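Local structure of putative angiotensinogen (Lampetra fluviatilis, 5INW) at residues K77-A82 and Y153-L157; A211-N216 and D229-V234; T394-V398 and K409-V413. The protein is a serpin that binds heparin, which promotes its inhibition of thrombin through a template mechanism. The protein carries 1 engineered substitution. All coordinates share one frame. Residue numbers count along the deposited sequence, not the author numbering.

Contact 1 of 3, residues K77-A82 and Y153-L157; sequences KTQRIA and YFARL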
loop_
_atom_site.group_PDB
_atom_site.type_symbol
_atom_site.label_atom_id
_atom_site.label_comp_id
_atom_site.label_asym_id
_atom_site.label_seq_id
_atom_site.Cartn_x
_atom_site.Cartn_y
_atom_site.Cartn_z
ATOM N N LYS A 77 -1.635 -15.717 -14.784
ATOM C CA LYS A 77 -0.234 -15.421 -14.371
ATOM C C LYS A 77 -0.226 -14.164 -13.469
ATOM O O LYS A 77 0.269 -14.208 -12.357
ATOM C CB LYS A 77 0.734 -15.263 -15.584
ATOM C CG LYS A 77 0.997 -16.537 -16.404
ATOM C CD LYS A 77 -0.060 -16.809 -17.493
ATOM C CE LYS A 77 0.240 -18.057 -18.308
ATOM N NZ LYS A 77 -1.000 -18.475 -19.010
ATOM N N THR A 78 -0.826 -13.072 -13.960
ATOM C CA THR A 78 -0.964 -11.815 -13.200
ATOM C C THR A 78 -1.675 -11.990 -11.856
ATOM O O THR A 78 -1.299 -11.373 -10.872
ATOM C CB THR A 78 -1.719 -10.750 -14.032
ATOM O OG1 THR A 78 -2.859 -11.349 -14.660
ATOM C CG2 THR A 78 -0.802 -10.146 -15.089
ATOM N N GLN A 79 -2.689 -12.852 -11.838
ATOM C CA GLN A 79 -3.426 -13.187 -10.613
ATOM C C GLN A 79 -2.582 -13.892 -9.537
ATOM O O GLN A 79 -2.740 -13.577 -8.369
ATOM C CB GLN A 79 -4.675 -14.007 -10.932
ATOM C CG GLN A 79 -5.710 -13.168 -11.677
ATOM C CD GLN A 79 -6.869 -13.960 -12.262
ATOM O OE1 GLN A 79 -6.798 -15.173 -12.407
ATOM N NE2 GLN A 79 -7.925 -13.260 -12.646
ATOM N N ARG A 80 -1.675 -14.791 -9.936
ATOM C CA ARG A 80 -0.750 -15.464 -9.007
ATOM C C ARG A 80 0.203 -14.510 -8.319
ATOM O O ARG A 80 0.398 -14.593 -7.105
ATOM C CB ARG A 80 0.059 -16.577 -9.690
ATOM C CG ARG A 80 -0.781 -17.819 -10.074
ATOM C CD ARG A 80 0.051 -19.043 -10.517
ATOM N NE ARG A 80 -0.610 -19.838 -11.560
ATOM C CZ ARG A 80 -0.305 -19.868 -12.871
ATOM N NH1 ARG A 80 0.688 -19.147 -13.406
ATOM N NH2 ARG A 80 -1.021 -20.649 -13.688
ATOM N N ILE A 81 0.804 -13.619 -9.091
ATOM C CA ILE A 81 1.713 -12.606 -8.531
ATOM C C ILE A 81 0.963 -11.548 -7.693
ATOM O O ILE A 81 1.484 -11.077 -6.681
ATOM C CB ILE A 81 2.640 -11.991 -9.611
ATOM C CG1 ILE A 81 3.586 -10.915 -9.038
ATOM C CG2 ILE A 81 1.833 -11.401 -10.745
ATOM C CD1 ILE A 81 4.548 -11.404 -7.956
ATOM N N ALA A 82 -0.269 -11.224 -8.080
ATOM C CA ALA A 82 -1.114 -10.336 -7.300
ATOM C C ALA A 82 -1.401 -10.924 -5.911
ATOM O O ALA A 82 -1.401 -10.214 -4.909
ATOM C CB ALA A 82 -2.411 -10.046 -8.052
ATOM N N TYR A 153 6.859 -11.239 -14.243
ATOM C CA TYR A 153 5.395 -11.102 -14.267
ATOM C C TYR A 153 4.910 -10.054 -13.234
ATOM O O TYR A 153 3.764 -9.615 -13.313
ATOM C CB TYR A 153 4.669 -12.434 -14.058
ATOM C CG TYR A 153 5.236 -13.636 -14.819
ATOM C CD1 TYR A 153 4.952 -13.861 -16.173
ATOM C CD2 TYR A 153 6.044 -14.583 -14.152
ATOM C CE1 TYR A 153 5.476 -14.986 -16.826
ATOM C CE2 TYR A 153 6.569 -15.701 -14.797
ATOM C CZ TYR A 153 6.295 -15.906 -16.129
ATOM O OH TYR A 153 6.849 -17.031 -16.729
ATOM N N PHE A 154 5.788 -9.615 -12.326
ATOM C CA PHE A 154 5.556 -8.420 -11.504
ATOM C C PHE A 154 5.457 -7.103 -12.330
ATOM O O PHE A 154 4.605 -6.261 -12.077
ATOM C CB PHE A 154 6.664 -8.290 -10.443
ATOM C CG PHE A 154 6.410 -7.212 -9.449
ATOM C CD1 PHE A 154 5.380 -7.336 -8.531
ATOM C CD2 PHE A 154 7.163 -6.040 -9.455
ATOM C CE1 PHE A 154 5.110 -6.330 -7.616
ATOM C CE2 PHE A 154 6.888 -5.019 -8.544
ATOM C CZ PHE A 154 5.866 -5.175 -7.609
ATOM N N ALA A 155 6.327 -6.916 -13.314
ATOM C CA ALA A 155 6.248 -5.773 -14.210
ATOM C C ALA A 155 5.009 -5.868 -15.105
ATOM O O ALA A 155 4.448 -4.831 -15.482
ATOM C CB ALA A 155 7.525 -5.632 -15.054
ATOM N N ARG A 156 4.585 -7.083 -15.464
ATOM C CA ARG A 156 3.361 -7.224 -16.260
ATOM C C ARG A 156 2.131 -6.782 -15.486
ATOM O O ARG A 156 1.289 -6.046 -16.034
ATOM C CB ARG A 156 3.133 -8.641 -16.786
ATOM C CG ARG A 156 2.054 -8.691 -17.898
ATOM C CD ARG A 156 2.250 -9.850 -18.852
ATOM N NE ARG A 156 3.696 -10.005 -19.085
ATOM C CZ ARG A 156 4.292 -11.106 -19.556
ATOM N NH1 ARG A 156 3.579 -12.155 -19.980
ATOM N NH2 ARG A 156 5.618 -11.127 -19.666
ATOM N N LEU A 157 2.026 -7.248 -14.233
ATOM C CA LEU A 157 0.977 -6.800 -13.291
ATOM C C LEU A 157 0.934 -5.275 -13.214
ATOM O O LEU A 157 -0.093 -4.695 -13.474
ATOM C CB LEU A 157 1.200 -7.372 -11.871
ATOM C CG LEU A 157 0.179 -6.984 -10.772
ATOM C CD1 LEU A 157 -1.184 -7.551 -11.120
ATOM C CD2 LEU A 157 0.576 -7.402 -9.356
#

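Contact 2 of 3, residues A211-N216 and D229-V234; sequences AVELMN and DVISDV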
loop_
_atom_site.group_PDB
_atom_site.type_symbol
_atom_site.label_atom_id
_atom_site.label_comp_id
_atom_site.label_asym_id
_atom_site.label_seq_id
_atom_site.Cartn_x
_atom_site.Cartn_y
_atom_site.Cartn_z
ATOM N N ALA A 211 21.234 17.682 -1.701
ATOM C CA ALA A 211 20.832 16.318 -2.086
ATOM C C ALA A 211 19.302 16.025 -1.858
ATOM O O ALA A 211 18.655 15.495 -2.744
ATOM C CB ALA A 211 21.706 15.288 -1.376
ATOM N N VAL A 212 18.752 16.422 -0.705
ATOM C CA VAL A 212 17.337 16.301 -0.433
ATOM C C VAL A 212 16.496 17.146 -1.393
ATOM O O VAL A 212 15.500 16.683 -1.890
ATOM C CB VAL A 212 16.982 16.650 1.043
ATOM C CG1 VAL A 212 15.471 16.699 1.286
ATOM C CG2 VAL A 212 17.560 15.614 1.972
ATOM N N GLU A 213 16.893 18.376 -1.655
ATOM C CA GLU A 213 16.143 19.238 -2.572
ATOM C C GLU A 213 16.152 18.695 -3.981
ATOM O O GLU A 213 15.146 18.819 -4.695
ATOM C CB GLU A 213 16.748 20.627 -2.626
ATOM C CG GLU A 213 16.637 21.406 -1.327
ATOM C CD GLU A 213 17.378 22.722 -1.426
ATOM O OE1 GLU A 213 17.371 23.294 -2.549
ATOM O OE2 GLU A 213 17.977 23.147 -0.400
ATOM N N LEU A 214 17.294 18.129 -4.382
ATOM C CA LEU A 214 17.465 17.604 -5.733
ATOM C C LEU A 214 16.639 16.353 -5.885
ATOM O O LEU A 214 15.868 16.232 -6.846
ATOM C CB LEU A 214 18.938 17.311 -6.057
ATOM C CG LEU A 214 19.870 18.528 -6.283
ATOM C CD1 LEU A 214 21.337 18.188 -6.145
ATOM C CD2 LEU A 214 19.646 19.167 -7.629
ATOM N N MET A 215 16.750 15.443 -4.934
ATOM C CA MET A 215 15.982 14.219 -5.020
ATOM C C MET A 215 14.470 14.504 -5.080
ATOM O O MET A 215 13.776 14.009 -5.983
ATOM C CB MET A 215 16.316 13.312 -3.888
ATOM C CG MET A 215 17.721 12.716 -3.965
ATOM S SD MET A 215 18.236 12.036 -2.362
ATOM C CE MET A 215 17.727 10.371 -2.526
ATOM N N ASN A 216 13.981 15.352 -4.170
ATOM C CA ASN A 216 12.574 15.711 -4.117
ATOM C C ASN A 216 12.119 16.407 -5.350
ATOM O O ASN A 216 11.041 16.120 -5.836
ATOM C CB ASN A 216 12.241 16.553 -2.910
ATOM C CG ASN A 216 12.214 15.746 -1.639
ATOM O OD1 ASN A 216 11.707 14.623 -1.607
ATOM N ND2 ASN A 216 12.781 16.298 -0.574
ATOM N N ASP A 229 8.551 16.592 -1.291
ATOM C CA ASP A 229 9.026 16.162 0.068
ATOM C C ASP A 229 8.973 14.637 0.482
ATOM O O ASP A 229 8.897 14.309 1.658
ATOM C CB ASP A 229 8.370 17.027 1.165
ATOM C CG ASP A 229 6.874 16.747 1.337
ATOM O OD1 ASP A 229 6.412 15.592 1.142
ATOM O OD2 ASP A 229 6.141 17.697 1.687
ATOM N N VAL A 230 9.080 13.726 -0.476
ATOM C CA VAL A 230 9.132 12.315 -0.193
ATOM C C VAL A 230 10.380 12.017 0.646
ATOM O O VAL A 230 10.381 11.088 1.443
ATOM C CB VAL A 230 9.180 11.480 -1.498
ATOM C CG1 VAL A 230 9.417 9.981 -1.241
ATOM C CG2 VAL A 230 7.895 11.651 -2.274
ATOM N N ILE A 231 11.462 12.756 0.440
ATOM C CA ILE A 231 12.662 12.563 1.252
ATOM C C ILE A 231 12.853 13.759 2.195
ATOM O O ILE A 231 12.752 14.922 1.768
ATOM C CB ILE A 231 13.894 12.332 0.372
ATOM C CG1 ILE A 231 13.772 10.964 -0.303
ATOM C CG2 ILE A 231 15.147 12.389 1.210
ATOM C CD1 ILE A 231 14.083 11.062 -1.763
ATOM N N SER A 232 13.130 13.441 3.466
ATOM C CA SER A 232 13.389 14.442 4.516
ATOM C C SER A 232 14.874 14.628 4.824
ATOM O O SER A 232 15.306 15.751 5.061
ATOM C CB SER A 232 12.669 14.052 5.808
ATOM O OG SER A 232 12.933 12.697 6.145
ATOM N N ASP A 233 15.643 13.540 4.788
ATOM C CA ASP A 233 17.009 13.515 5.307
ATOM C C ASP A 233 17.783 12.468 4.521
ATOM O O ASP A 233 17.200 11.500 4.033
ATOM C CB ASP A 233 16.946 13.164 6.824
ATOM C CG ASP A 233 18.091 13.754 7.678
ATOM O OD1 ASP A 233 19.214 13.990 7.181
ATOM O OD2 ASP A 233 17.873 13.913 8.906
ATOM N N VAL A 234 19.094 12.659 4.421
ATOM C CA VAL A 234 19.990 11.695 3.790
ATOM C C VAL A 234 21.382 11.797 4.390
ATOM O O VAL A 234 21.970 12.877 4.447
ATOM C CB VAL A 234 20.021 11.882 2.254
ATOM C CG1 VAL A 234 20.747 13.163 1.847
ATOM C CG2 VAL A 234 20.639 10.683 1.569
#

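Contact 3 of 3, residues T394-V398 and K409-V413; sequences THKSV and KAETV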
loop_
_atom_site.group_PDB
_atom_site.type_symbol
_atom_site.label_atom_id
_atom_site.label_comp_id
_atom_site.label_asym_id
_atom_site.label_seq_id
_atom_site.Cartn_x
_atom_site.Cartn_y
_atom_site.Cartn_z
ATOM N N THR A 394 11.141 3.268 5.191
ATOM C CA THR A 394 9.952 3.930 5.682
ATOM C C THR A 394 8.829 3.619 4.720
ATOM O O THR A 394 9.073 3.184 3.610
ATOM C CB THR A 394 10.188 5.449 5.904
ATOM O OG1 THR A 394 10.840 6.047 4.779
ATOM C CG2 THR A 394 11.119 5.624 7.061
ATOM N N HIS A 395 7.603 3.750 5.200
ATOM C CA HIS A 395 6.423 3.648 4.380
ATOM C C HIS A 395 5.467 4.663 4.907
ATOM O O HIS A 395 5.269 4.749 6.064
ATOM C CB HIS A 395 5.804 2.267 4.417
ATOM C CG HIS A 395 4.657 2.133 3.485
ATOM N ND1 HIS A 395 4.817 1.897 2.140
ATOM C CD2 HIS A 395 3.337 2.316 3.674
ATOM C CE1 HIS A 395 3.639 1.901 1.553
ATOM N NE2 HIS A 395 2.726 2.145 2.465
ATOM N N LYS A 396 4.916 5.468 4.034
ATOM C CA LYS A 396 4.037 6.589 4.393
ATOM C C LYS A 396 2.834 6.520 3.430
ATOM O O LYS A 396 3.003 6.258 2.219
ATOM C CB LYS A 396 4.835 7.872 4.226
ATOM C CG LYS A 396 4.376 9.045 5.052
ATOM C CD LYS A 396 3.272 9.888 4.370
ATOM C CE LYS A 396 2.723 10.972 5.303
ATOM N NZ LYS A 396 2.302 12.184 4.555
ATOM N N SER A 397 1.617 6.678 3.939
ATOM C CA SER A 397 0.410 6.601 3.080
ATOM C C SER A 397 -0.717 7.509 3.511
ATOM O O SER A 397 -0.797 7.841 4.663
ATOM C CB SER A 397 -0.086 5.163 3.034
ATOM O OG SER A 397 -0.380 4.773 4.357
ATOM N N VAL A 398 -1.575 7.914 2.586
ATOM C CA VAL A 398 -2.702 8.784 2.886
ATOM C C VAL A 398 -4.003 8.300 2.226
ATOM O O VAL A 398 -3.974 7.841 1.099
ATOM C CB VAL A 398 -2.461 10.209 2.396
ATOM C CG1 VAL A 398 -3.568 11.150 2.918
ATOM C CG2 VAL A 398 -1.108 10.710 2.833
ATOM N N LYS A 409 -2.448 7.946 -1.620
ATOM C CA LYS A 409 -1.036 8.019 -1.967
ATOM C C LYS A 409 -0.316 7.024 -1.078
ATOM O O LYS A 409 -0.706 6.864 0.055
ATOM C CB LYS A 409 -0.482 9.387 -1.608
ATOM C CG LYS A 409 -0.882 10.519 -2.513
ATOM C CD LYS A 409 -0.698 11.899 -1.844
ATOM C CE LYS A 409 -1.750 12.906 -2.361
ATOM N NZ LYS A 409 -2.366 13.829 -1.343
ATOM N N ALA A 410 0.753 6.415 -1.577
ATOM C CA ALA A 410 1.754 5.757 -0.739
ATOM C C ALA A 410 3.142 6.044 -1.259
ATOM O O ALA A 410 3.313 6.326 -2.421
ATOM C CB ALA A 410 1.532 4.246 -0.700
ATOM N N GLU A 411 4.127 5.898 -0.385
ATOM C CA GLU A 411 5.535 6.215 -0.655
ATOM C C GLU A 411 6.372 5.254 0.169
ATOM O O GLU A 411 6.226 5.236 1.391
ATOM C CB GLU A 411 5.822 7.560 -0.062
ATOM C CG GLU A 411 4.909 8.699 -0.481
ATOM C CD GLU A 411 5.281 10.013 0.182
ATOM O OE1 GLU A 411 5.869 10.021 1.298
ATOM O OE2 GLU A 411 4.959 11.054 -0.421
ATOM N N THR A 412 7.213 4.458 -0.486
ATOM C CA THR A 412 8.182 3.642 0.202
ATOM C C THR A 412 9.571 4.126 -0.166
ATOM O O THR A 412 9.883 4.304 -1.332
ATOM C CB THR A 412 8.050 2.229 -0.257
ATOM O OG1 THR A 412 6.663 1.881 -0.170
ATOM C CG2 THR A 412 8.916 1.295 0.569
ATOM N N VAL A 413 10.400 4.313 0.852
ATOM C CA VAL A 413 11.752 4.785 0.719
ATOM C C VAL A 413 12.691 3.765 1.376
ATOM O O VAL A 413 12.474 3.388 2.513
ATOM C CB VAL A 413 11.913 6.180 1.368
ATOM C CG1 VAL A 413 13.345 6.676 1.257
ATOM C CG2 VAL A 413 11.031 7.150 0.681
#

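Contact 1 of 3, residues K77-A82 and Y153-L157
Two helices meet here in a small apolar crossing near the surface of the serpin fold: the first turns of helix 77-96 and the middle of helix 150-161, corresponding to serpin helices A and D. The short axes lie nearly perpendicular, at -98°, and approach to 9.0 Å, so the contact stays compact, with 342 Å² buried. Ile81 is the central side chain of the contact, pointing at helix 150-161. Ile81 CG1 lies 4.0 Å from Phe154 CD1, at the edge of the ring, while Ile81 CG2 packs 4.2 Å from Leu157 CB and 3.7 Å from Tyr153 O. Leu157 answers with CD1 against Thr78 O (3.8 Å) and Ala82 CB (4.1 Å). Toward solvent, Thr78 CG2 touches Arg156 CG at 4.3 Å. In antithrombin, helices A and D contribute to heparin binding. Beneath the crossing, Phe154 and Leu157 rest on helix 110-122, and the separate C-terminal peptide chain packs against Ala82 and Leu157, its Lys20 carbonyl accepting a hydrogen bond from Gln79.

Contact 2 of 3, residues A211-N216 and D229-V234
Asn216 makes a two-pronged amide pairing with the backbone of a single residue, Ile231: Ile231 N donates to Asn216 OD1 at 2.8 Å, and Asn216 ND2 donates to Ile231 O at 2.7 Å, both nearly linear (171° and 176°). The side-chain amide thus takes the place that a neighbouring strand would offer, satisfying both polar groups of a residue that lies in a loop with no regular secondary structure. Where the chain arrives at this site, Asp229 has a left-handed backbone conformation (phi/psi 42/29°), and its CA comes within 5.5 Å of Asn216 CA. Segment 211-216 belongs to helix 208-221, the counterpart of serpin helix F, and residues 229-234 to the connection that leads from it to strand 238-251, the third strand of sheet A; the bond pair therefore ties this connection back onto its own helix. One turn before Asn216, Val212 packs on the loop, with CG1 3.3 Å from Ile231 O and CG2 4.1 Å from Ile231 CG2 and 4.0 Å from Val234 CG1. Met215 CE reaches Ile231 CD1 at 3.8 Å, and Ala211 CB meets Val234 CG1 at 4.0 Å. Further out, Phe205 lies against Met215 and Val234, Ile219 extends the apolar patch beside Val230 and Ile231, and Val230 rests on Glu411 and Val413 of strand 405-417.

Contact 3 of 3, residues T394-V398 and K409-V413
Lys409 opens segment 409-413, inside strand 405-417, as one half of a hydrogen-bonded pair with Val398: Lys409 N donates to Val398 O (3.1 Å) and Val398 N to Lys409 O (2.9 Å). At Ala410 the strands come closest, its CA 4.1 Å from Ser397 CA in a non-hydrogen-bonded pair. The small methyl leaves room for the imidazole of the preceding strand, His395 CE1 lying 3.9 Å from Ala410 CB, and Phe26 of the C-terminal peptide chain also packs on it. Glu411 forms the next hydrogen-bonded pair, with Lys396 N to Glu411 O at 3.0 Å and Glu411 N to Lys396 O at 2.9 Å. Strands 389-401 and 405-417 form an antiparallel hairpin (174° between the short segments) in the main serpin sheet. Strand 405-417 is also paired with strand 238-251, as expected of a cleaved reactive loop inserted between sheet A strands three and five; backbone bonds from Ala410 to Ile246 and from Thr412 to Asn244 mark that second edge. Thr412 pairs with His395 through side chains: His395 ND1 and Thr412 OG1 are hydrogen-bonded at 3.0 Å. His395 NE2 bonds to Ser109 N, and Thr412 OG1 to Ser112 OG, joining the sheet to the start of helix 110-122 in the region known in serpins as the shutter. Val413 ends the segment in a hydrogen-bonded pair with Thr394, Thr394 N to Val413 O measuring 3.0 Å and Val413 N to Thr394 O 3.3 Å, while Thr394 OG1 sits 3.6 Å from Val413 CB.

Overall arrangement
The contacts follow one another along the chain, 1 then 2 then 3, each closing before the next opens. Contact 3 lies in the large sheet, its centre about 7 Å from that of the chain. Contact 2 packs directly on one face of it: Val230 CG2 comes within 3.5 Å of Glu411 OE2, and Val230 CG1 within 3.8 Å of Val413 CG2. Contact 1 is remote, its centre 22 Å from that of contact 3 and 31 Å from that of contact 2, but it shares helix 110-122 with contact 3 as a common support. The helix-to-strand connection thus rests on the inserted loop strand, while the helix crossing probably belongs to the heparin-binding region.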